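Local coordinates for protein sulfate adenylyltransferase (Allochromatium vinosum, PDB 4DNX) that catalyses the reaction of sulfate with ATP to give adenosine 5'-phosphosulfate and diphosphate, working in sulfur metabolism, at residues Thr97-Arg102 / Thr155-Pro160; Gln39-Ala44 / Arg102-Glu107. One frame throughout, in Å; residues are numbered along the deposited sequence.

Both contacts lie within the PUA-like range of the chain, their centres about 13 Å apart, and R102 belongs to both. Contact 1 joins strand 98-102 to strand 155-163, two strands of the mixed sheet that both pair with strand 111-116; contact 2 begins where the first of these strands ends and sets the following loop against helix 38-48. Along the sequence the segments alternate: 39-44 comes first, then 97-102 running directly into 102-107, and 155-160 last. The single run from T97 to E107 thus meets a helix from earlier in the chain and a strand from later in it, tying sheet core and helix together within this domain.

Contact 1 (Thr97-Arg102 / Thr155-Pro160); sequences TRIALR and TAISGP
I99 and I157 meet tip to tip, CD1 of I99 lying 3.7 Å from CD1 of I157. Each isoleucine sends a single methyl into the contact: with CG1 of I157 set between the backbone N and the carbonyl carbon (chi1 61°) and the rest of the arm extended (chi2 169°), CD1 is carried straight out from the strand, while the CG2 branch stays behind. L101 adds a second, looser touch, its CD2 standing 4.2 Å from I157 CD1. Within their own strand, I99 CD1 and L101 CD2 are 3.6 Å apart, so the I157 methyl comes up against a ready-made pair. Strands 98-102 and 155-163 both pair antiparallel with strand 111-116 in the mixed sheet of the PUA-like domain, yet these side chains face each other, with the CA atoms of I99 and I157 10.6 Å apart. M115, I93 and V117 pack around I99, V34 lies against L101, and C85 and L87 cover I157, so the surroundings of these three tips are largely apolar. The other side of strand 98-102 is of a different kind. R98, A100 and R102 lie there; the two arginines are partly exposed, while A100 between them is buried against S33 and V111. R98 forms salt bridges to E27 and D116, and R102 one to E29.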
loop_
_atom_site.group_PDB
_atom_site.type_symbol
_atom_site.label_atom_id
_atom_site.label_comp_id
_atom_site.label_asym_id
_atom_site.label_seq_id
_atom_site.Cartn_x
_atom_site.Cartn_y
_atom_site.Cartn_z
ATOM N N THR A 97 -16.541 -3.476 29.244
ATOM C CA THR A 97 -15.466 -2.458 29.219
ATOM C C THR A 97 -14.617 -2.528 27.953
ATOM O O THR A 97 -13.787 -1.652 27.720
ATOM C CB THR A 97 -14.551 -2.487 30.466
ATOM O OG1 THR A 97 -14.117 -3.827 30.712
ATOM C CG2 THR A 97 -15.288 -1.963 31.688
ATOM N N ARG A 98 -14.803 -3.596 27.185
ATOM C CA ARG A 98 -14.015 -3.865 25.989
ATOM C C ARG A 98 -14.982 -4.479 24.967
ATOM O O ARG A 98 -15.715 -5.441 25.299
ATOM C CB ARG A 98 -12.915 -4.848 26.350
ATOM C CG ARG A 98 -11.910 -5.122 25.295
ATOM C CD ARG A 98 -10.657 -5.581 26.043
ATOM N NE ARG A 98 -9.645 -6.035 25.119
ATOM C CZ ARG A 98 -8.770 -5.232 24.523
ATOM N NH1 ARG A 98 -8.779 -3.929 24.773
ATOM N NH2 ARG A 98 -7.877 -5.738 23.682
ATOM N N ILE A 99 -15.020 -3.885 23.762
ATOM C CA ILE A 99 -16.020 -4.261 22.762
ATOM C C ILE A 99 -15.373 -4.274 21.383
ATOM O O ILE A 99 -14.280 -3.710 21.205
ATOM C CB ILE A 99 -17.224 -3.291 22.773
ATOM C CG1 ILE A 99 -16.795 -1.884 22.279
ATOM C CG2 ILE A 99 -17.852 -3.255 24.181
ATOM C CD1 ILE A 99 -17.979 -0.916 21.976
ATOM N N ALA A 100 -16.024 -4.916 20.416
ATOM C CA ALA A 100 -15.563 -4.915 19.012
ATOM C C ALA A 100 -16.444 -3.938 18.241
ATOM O O ALA A 100 -17.673 -3.925 18.403
ATOM C CB ALA A 100 -15.664 -6.326 18.393
ATOM N N LEU A 101 -15.811 -3.099 17.434
ATOM C CA LEU A 101 -16.533 -2.180 16.514
ATOM C C LEU A 101 -16.533 -2.818 15.121
ATOM O O LEU A 101 -15.481 -3.120 14.579
ATOM C CB LEU A 101 -15.824 -0.825 16.465
ATOM C CG LEU A 101 -15.575 -0.088 17.788
ATOM C CD1 LEU A 101 -14.954 1.267 17.530
ATOM C CD2 LEU A 101 -16.876 0.015 18.649
ATOM N N ARG A 102 -17.727 -3.032 14.548
ATOM C CA ARG A 102 -17.876 -3.785 13.299
ATOM C C ARG A 102 -18.164 -2.791 12.166
ATOM O O ARG A 102 -18.771 -1.764 12.404
ATOM C CB ARG A 102 -18.978 -4.816 13.437
ATOM C CG ARG A 102 -18.503 -6.028 14.320
ATOM C CD ARG A 102 -19.566 -7.093 14.469
ATOM N NE ARG A 102 -19.001 -8.281 15.131
ATOM C CZ ARG A 102 -18.313 -9.282 14.551
ATOM N NH1 ARG A 102 -17.987 -9.274 13.237
ATOM N NH2 ARG A 102 -17.871 -10.278 15.315
ATOM N N THR A 155 -26.486 8.086 21.544
ATOM C CA THR A 155 -25.645 7.478 22.569
ATOM C C THR A 155 -24.189 7.525 22.111
ATOM O O THR A 155 -23.823 6.885 21.137
ATOM C CB THR A 155 -26.064 6.013 22.851
ATOM O OG1 THR A 155 -27.427 5.984 23.309
ATOM C CG2 THR A 155 -25.190 5.390 23.950
ATOM N N ALA A 156 -23.360 8.279 22.837
ATOM C CA ALA A 156 -21.938 8.403 22.489
ATOM C C ALA A 156 -21.112 7.439 23.332
ATOM O O ALA A 156 -21.230 7.440 24.574
ATOM C CB ALA A 156 -21.486 9.830 22.745
ATOM N N ILE A 157 -20.309 6.601 22.678
ATOM C CA ILE A 157 -19.378 5.721 23.404
ATOM C C ILE A 157 -17.973 6.247 23.152
ATOM O O ILE A 157 -17.622 6.638 22.004
ATOM C CB ILE A 157 -19.566 4.238 23.021
ATOM C CG1 ILE A 157 -19.300 4.007 21.538
ATOM C CG2 ILE A 157 -21.031 3.833 23.335
ATOM C CD1 ILE A 157 -19.204 2.491 21.171
ATOM N N SER A 158 -17.180 6.300 24.216
ATOM C CA SER A 158 -15.860 6.956 24.118
ATOM C C SER A 158 -14.782 6.104 24.758
ATOM O O SER A 158 -15.081 5.240 25.608
ATOM C CB SER A 158 -15.872 8.359 24.761
ATOM O OG SER A 158 -16.362 8.318 26.102
ATOM N N GLY A 159 -13.547 6.328 24.310
ATOM C CA GLY A 159 -12.405 5.532 24.796
ATOM C C GLY A 159 -11.430 5.193 23.686
ATOM O O GLY A 159 -11.747 5.381 22.475
ATOM N N PRO A 160 -10.261 4.669 24.057
ATOM C CA PRO A 160 -9.196 4.415 23.093
ATOM C C PRO A 160 -9.493 3.177 22.225
ATOM O O PRO A 160 -10.185 2.253 22.686
ATOM C CB PRO A 160 -7.951 4.152 23.982
ATOM C CG PRO A 160 -8.542 3.653 25.285
ATOM C CD PRO A 160 -9.874 4.303 25.444
#

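Contact 2 (Gln39-Ala44 / Arg102-Glu107); sequences QAAGNA and RDPNVE
A41 presents its methyl to the ring of P104, with A41 CB 3.9 Å from P104 CD and 4.3 Å from P104 CG. The touch falls at the ring carbons beyond the proline nitrogen, and it closes a small apolar patch that V36 and L112 extend around the alanine. The backbones come near at this point: the CA atoms of A41 and D103 are 6.4 Å apart, which the short alanine side chain allows. D103, one residue before the proline, supplies the polar part. Its CB is still 5.6 Å from A41 CB, but the carboxylate, swung anti to the backbone N (chi1 -161°), moves back in the direction of the helix. CG gets closer, and OD1 ends 4.3 Å from A41 CB, a loose approach. The same OD1 accepts a fairly straight hydrogen bond from N105 N (3.0 Å). This donor arrives from above the carboxylate plane, 42° out of it. OD2, the other oxygen, is hydrogen-bonded to the hydroxyl of S167, so this buried carboxylate has a partner at each oxygen and its rotation is probably fixed. N105 in turn bonds through ND2 to S38 OG, joining the loop to the start of helix 38-48. The D103-N105 bond defines an Asx turn, here opening the loop of a beta-hairpin between strands 98-102 and 111-116.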
loop_
_atom_site.group_PDB
_atom_site.type_symbol
_atom_site.label_atom_id
_atom_site.label_comp_id
_atom_site.label_asym_id
_atom_site.label_seq_id
_atom_site.Cartn_x
_atom_site.Cartn_y
_atom_site.Cartn_z
ATOM N N GLN A 39 -19.549 7.147 9.336
ATOM C CA GLN A 39 -18.765 8.274 9.842
ATOM C C GLN A 39 -17.777 7.808 10.928
ATOM O O GLN A 39 -16.588 8.110 10.835
ATOM C CB GLN A 39 -19.679 9.417 10.350
ATOM C CG GLN A 39 -18.921 10.482 11.137
ATOM C CD GLN A 39 -19.853 11.615 11.543
ATOM O OE1 GLN A 39 -20.129 11.834 12.747
ATOM N NE2 GLN A 39 -20.359 12.337 10.545
ATOM N N ALA A 40 -18.261 7.048 11.897
ATOM C CA ALA A 40 -17.358 6.526 12.919
ATOM C C ALA A 40 -16.316 5.585 12.303
ATOM O O ALA A 40 -15.166 5.511 12.782
ATOM C CB ALA A 40 -18.141 5.816 14.021
ATOM N N ALA A 41 -16.727 4.745 11.340
ATOM C CA ALA A 41 -15.759 3.822 10.718
ATOM C C ALA A 41 -14.628 4.591 10.021
ATOM O O ALA A 41 -13.453 4.189 10.063
ATOM C CB ALA A 41 -16.478 2.824 9.755
ATOM N N GLY A 42 -14.974 5.669 9.330
ATOM C CA GLY A 42 -13.955 6.505 8.665
ATOM C C GLY A 42 -13.040 7.155 9.694
ATOM O O GLY A 42 -11.819 7.263 9.497
ATOM N N ASN A 43 -13.628 7.590 10.798
ATOM C CA ASN A 43 -12.865 8.196 11.899
ATOM C C ASN A 43 -11.856 7.137 12.378
ATOM O O ASN A 43 -10.657 7.445 12.631
ATOM C CB ASN A 43 -13.800 8.552 13.084
ATOM C CG ASN A 43 -14.653 9.826 12.854
ATOM O OD1 ASN A 43 -14.376 10.624 11.971
ATOM N ND2 ASN A 43 -15.669 10.015 13.697
ATOM N N ALA A 44 -12.293 5.876 12.479
ATOM C CA ALA A 44 -11.404 4.813 12.979
ATOM C C ALA A 44 -10.283 4.488 12.014
ATOM O O ALA A 44 -9.165 4.227 12.418
ATOM C CB ALA A 44 -12.219 3.508 13.288
ATOM N N ARG A 102 -17.727 -3.032 14.548
ATOM C CA ARG A 102 -17.876 -3.785 13.299
ATOM C C ARG A 102 -18.164 -2.791 12.166
ATOM O O ARG A 102 -18.771 -1.764 12.404
ATOM C CB ARG A 102 -18.978 -4.816 13.437
ATOM C CG ARG A 102 -18.503 -6.028 14.320
ATOM C CD ARG A 102 -19.566 -7.093 14.469
ATOM N NE ARG A 102 -19.001 -8.281 15.131
ATOM C CZ ARG A 102 -18.313 -9.282 14.551
ATOM N NH1 ARG A 102 -17.987 -9.274 13.237
ATOM N NH2 ARG A 102 -17.871 -10.278 15.315
ATOM N N ASP A 103 -17.683 -3.113 10.966
ATOM C CA ASP A 103 -17.669 -2.218 9.807
ATOM C C ASP A 103 -19.048 -2.250 9.092
ATOM O O ASP A 103 -19.472 -3.298 8.626
ATOM C CB ASP A 103 -16.586 -2.732 8.837
ATOM C CG ASP A 103 -16.147 -1.697 7.848
ATOM O OD1 ASP A 103 -16.934 -0.762 7.490
ATOM O OD2 ASP A 103 -14.953 -1.787 7.422
ATOM N N PRO A 104 -19.685 -1.085 8.954
ATOM C CA PRO A 104 -20.962 -1.035 8.218
ATOM C C PRO A 104 -20.816 -1.158 6.708
ATOM O O PRO A 104 -21.836 -1.373 6.008
ATOM C CB PRO A 104 -21.513 0.352 8.587
ATOM C CG PRO A 104 -20.293 1.221 8.724
ATOM C CD PRO A 104 -19.336 0.237 9.495
ATOM N N ASN A 105 -19.591 -1.052 6.204
ATOM C CA ASN A 105 -19.369 -0.938 4.743
ATOM C C ASN A 105 -18.686 -2.149 4.087
ATOM O O ASN A 105 -18.150 -2.064 2.974
ATOM C CB ASN A 105 -18.568 0.313 4.440
ATOM C CG ASN A 105 -19.314 1.595 4.799
ATOM O OD1 ASN A 105 -20.557 1.739 4.570
ATOM N ND2 ASN A 105 -18.574 2.529 5.348
ATOM N N VAL A 106 -18.660 -3.253 4.812
ATOM C CA VAL A 106 -18.144 -4.533 4.314
ATOM C C VAL A 106 -19.146 -5.623 4.617
ATOM O O VAL A 106 -19.614 -5.743 5.774
ATOM C CB VAL A 106 -16.727 -4.847 4.935
ATOM C CG1 VAL A 106 -16.225 -6.219 4.419
ATOM C CG2 VAL A 106 -15.738 -3.706 4.593
ATOM N N GLU A 107 -19.481 -6.420 3.591
ATOM C CA GLU A 107 -20.517 -7.481 3.706
ATOM C C GLU A 107 -20.201 -8.393 4.896
ATOM O O GLU A 107 -19.056 -8.835 5.065
ATOM C CB GLU A 107 -20.618 -8.287 2.397
ATOM C CG GLU A 107 -21.827 -9.254 2.278
ATOM C CD GLU A 107 -22.112 -9.682 0.819
ATOM O OE1 GLU A 107 -21.658 -8.997 -0.142
ATOM O OE2 GLU A 107 -22.800 -10.719 0.625
#